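Long-range contact in iron-sulfur cluster assembly scaffold protein NifU (Fervidobacterium islandicum, PDB 6A6G), which probably serves as a scaffold on which iron-sulfur clusters are assembled before transfer to target proteins, as in other members of the NifU family: residues Val41-Leu46 against Trp128-Ile133. Residues are numbered along the deposited sequence; the frame is centred on the assembly and turned at random.
Sequences VTLYFL and WKTLEI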
loop_
_atom_site.group_PDB
_atom_site.type_symbol
_atom_site.label_atom_id
_atom_site.label_comp_id
_atom_site.label_asym_id
_atom_site.label_seq_id
_atom_site.Cartn_x
_atom_site.Cartn_y
_atom_site.Cartn_z
ATOM N N VAL C 41 -24.846 -22.147 -7.177
ATOM C CA VAL C 41 -25.378 -23.491 -7.201
ATOM C C VAL C 41 -25.685 -23.932 -5.781
ATOM O O VAL C 41 -24.899 -23.706 -4.855
ATOM C CB VAL C 41 -24.448 -24.494 -7.925
ATOM C CG1 VAL C 41 -23.178 -24.752 -7.148
ATOM C CG2 VAL C 41 -25.183 -25.797 -8.154
ATOM N N THR C 42 -26.867 -24.505 -5.604
ATOM C CA THR C 42 -27.184 -25.194 -4.373
ATOM C C THR C 42 -27.584 -26.574 -4.806
ATOM O O THR C 42 -28.488 -26.726 -5.622
ATOM C CB THR C 42 -28.314 -24.511 -3.576
ATOM O OG1 THR C 42 -27.839 -23.254 -3.080
ATOM C CG2 THR C 42 -28.714 -25.357 -2.389
ATOM N N LEU C 43 -26.886 -27.567 -4.271
ATOM C CA LEU C 43 -27.082 -28.948 -4.669
ATOM C C LEU C 43 -27.934 -29.716 -3.630
ATOM O O LEU C 43 -27.716 -29.612 -2.415
ATOM C CB LEU C 43 -25.716 -29.614 -4.860
ATOM C CG LEU C 43 -24.839 -29.106 -6.024
ATOM C CD1 LEU C 43 -23.435 -29.674 -5.920
ATOM C CD2 LEU C 43 -25.430 -29.447 -7.383
ATOM N N TYR C 44 -28.917 -30.461 -4.134
ATOM C CA TYR C 44 -29.796 -31.308 -3.332
ATOM C C TYR C 44 -29.593 -32.781 -3.735
ATOM O O TYR C 44 -29.939 -33.161 -4.863
ATOM C CB TYR C 44 -31.278 -30.917 -3.557
ATOM C CG TYR C 44 -31.661 -29.525 -3.067
ATOM C CD1 TYR C 44 -31.332 -28.391 -3.808
ATOM C CD2 TYR C 44 -32.365 -29.343 -1.875
ATOM C CE1 TYR C 44 -31.680 -27.123 -3.379
ATOM C CE2 TYR C 44 -32.714 -28.065 -1.438
ATOM C CZ TYR C 44 -32.366 -26.961 -2.200
ATOM O OH TYR C 44 -32.689 -25.692 -1.792
ATOM N N PHE C 45 -29.046 -33.594 -2.818
ATOM C CA PHE C 45 -28.833 -35.039 -3.044
ATOM C C PHE C 45 -29.821 -35.971 -2.316
ATOM O O PHE C 45 -30.195 -35.732 -1.159
ATOM C CB PHE C 45 -27.464 -35.470 -2.525
ATOM C CG PHE C 45 -26.321 -34.660 -3.025
ATOM C CD1 PHE C 45 -25.953 -33.483 -2.378
ATOM C CD2 PHE C 45 -25.566 -35.106 -4.096
ATOM C CE1 PHE C 45 -24.867 -32.743 -2.811
ATOM C CE2 PHE C 45 -24.482 -34.376 -4.539
ATOM C CZ PHE C 45 -24.130 -33.190 -3.898
ATOM N N LEU C 46 -30.198 -37.054 -2.995
ATOM C CA LEU C 46 -30.670 -38.282 -2.344
ATOM C C LEU C 46 -29.586 -39.350 -2.502
ATOM O O LEU C 46 -29.051 -39.539 -3.595
ATOM C CB LEU C 46 -31.972 -38.782 -2.977
ATOM C CG LEU C 46 -33.278 -38.093 -2.574
ATOM C CD1 LEU C 46 -34.460 -38.892 -3.120
ATOM C CD2 LEU C 46 -33.396 -37.909 -1.062
ATOM N N TRP C 128 -18.528 -28.545 -9.119
ATOM C CA TRP C 128 -17.573 -29.560 -8.658
ATOM C C TRP C 128 -16.949 -29.282 -7.282
ATOM O O TRP C 128 -16.899 -30.175 -6.435
ATOM C CB TRP C 128 -16.442 -29.723 -9.670
ATOM C CG TRP C 128 -16.857 -30.414 -10.918
ATOM C CD1 TRP C 128 -16.957 -29.872 -12.141
ATOM C CD2 TRP C 128 -17.215 -31.790 -11.052
ATOM N NE1 TRP C 128 -17.356 -30.813 -13.044
ATOM C CE2 TRP C 128 -17.534 -32.001 -12.400
ATOM C CE3 TRP C 128 -17.303 -32.864 -10.157
ATOM C CZ2 TRP C 128 -17.939 -33.233 -12.885
ATOM C CZ3 TRP C 128 -17.699 -34.093 -10.639
ATOM C CH2 TRP C 128 -18.009 -34.271 -11.991
ATOM N N LYS C 129 -16.452 -28.065 -7.069
ATOM C CA LYS C 129 -15.908 -27.668 -5.755
ATOM C C LYS C 129 -16.990 -27.655 -4.655
ATOM O O LYS C 129 -16.674 -27.815 -3.486
ATOM C CB LYS C 129 -15.209 -26.296 -5.831
ATOM C CG LYS C 129 -13.903 -26.276 -6.625
ATOM C CD LYS C 129 -12.665 -26.513 -5.765
ATOM C CE LYS C 129 -12.261 -25.271 -4.975
ATOM N NZ LYS C 129 -13.012 -25.101 -3.693
ATOM N N THR C 130 -18.247 -27.455 -5.055
ATOM C CA THR C 130 -19.412 -27.539 -4.178
ATOM C C THR C 130 -19.748 -28.996 -3.834
ATOM O O THR C 130 -20.095 -29.288 -2.690
ATOM C CB THR C 130 -20.630 -26.840 -4.831
ATOM O OG1 THR C 130 -20.379 -25.433 -4.892
ATOM C CG2 THR C 130 -21.904 -27.039 -4.044
ATOM N N LEU C 131 -19.661 -29.877 -4.837
ATOM C CA LEU C 131 -19.838 -31.345 -4.689
ATOM C C LEU C 131 -18.744 -31.968 -3.827
ATOM O O LEU C 131 -18.982 -32.934 -3.116
ATOM C CB LEU C 131 -19.820 -32.015 -6.077
ATOM C CG LEU C 131 -20.094 -33.510 -6.373
ATOM C CD1 LEU C 131 -18.844 -34.374 -6.329
ATOM C CD2 LEU C 131 -21.169 -34.100 -5.491
ATOM N N GLU C 132 -17.544 -31.406 -3.905
ATOM C CA GLU C 132 -16.429 -31.833 -3.074
ATOM C C GLU C 132 -16.807 -31.562 -1.605
ATOM O O GLU C 132 -16.968 -32.492 -0.822
ATOM C CB GLU C 132 -15.157 -31.074 -3.480
ATOM C CG GLU C 132 -13.838 -31.758 -3.167
ATOM C CD GLU C 132 -12.649 -30.818 -3.314
ATOM O OE1 GLU C 132 -12.844 -29.651 -3.736
ATOM O OE2 GLU C 132 -11.511 -31.240 -2.997
ATOM N N ILE C 133 -17.013 -30.291 -1.264
ATOM C CA ILE C 133 -17.381 -29.888 0.094
ATOM C C ILE C 133 -18.662 -30.608 0.581
ATOM O O ILE C 133 -18.729 -31.034 1.724
ATOM C CB ILE C 133 -17.454 -28.333 0.223
ATOM C CG1 ILE C 133 -16.042 -27.729 0.139
ATOM C CG2 ILE C 133 -18.093 -27.890 1.538
ATOM C CD1 ILE C 133 -15.993 -26.208 0.137
#
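L43 and F45 of strand 42-46, and V41 just before it, turn their side chains to T130 and L131 of the helix in a van der Waals contact with no hydrogen bond between the two segments. At its centre the T130 methyl CG2 lies 3.6 Å from L43 CD1, the two side chains meeting at a slant. CG2 stands opposite the backbone N of T130 (chi1 -68° for OG1), a setting that turns the methyl to the strand and leaves OG1 to bond the carbonyl O of L126, one helical turn back. V41 runs past T130, bringing CG1 to 3.7 Å from T130 OG1, so the hydroxyl of this buried residue also packs beside a methyl. The CB bond of L131 points neither at the strand nor away from it, but CD2 comes round to the edge of the F45 ring, near its plane, 3.5 Å from both CE2 and CZ of F45; the two side chains are roughly perpendicular. The axes of 42-46 and 128-133 approach to 9.3 Å and cross at -49°. As in the alpha/beta fold of NifU N-terminal (IscU-like) domains, helix 121-133 packs on a three-stranded antiparallel sheet, here against its middle strand, with F57 and V55 of strand 54-58 flanking the strand residues and helix 82-96 meeting W128 and E132.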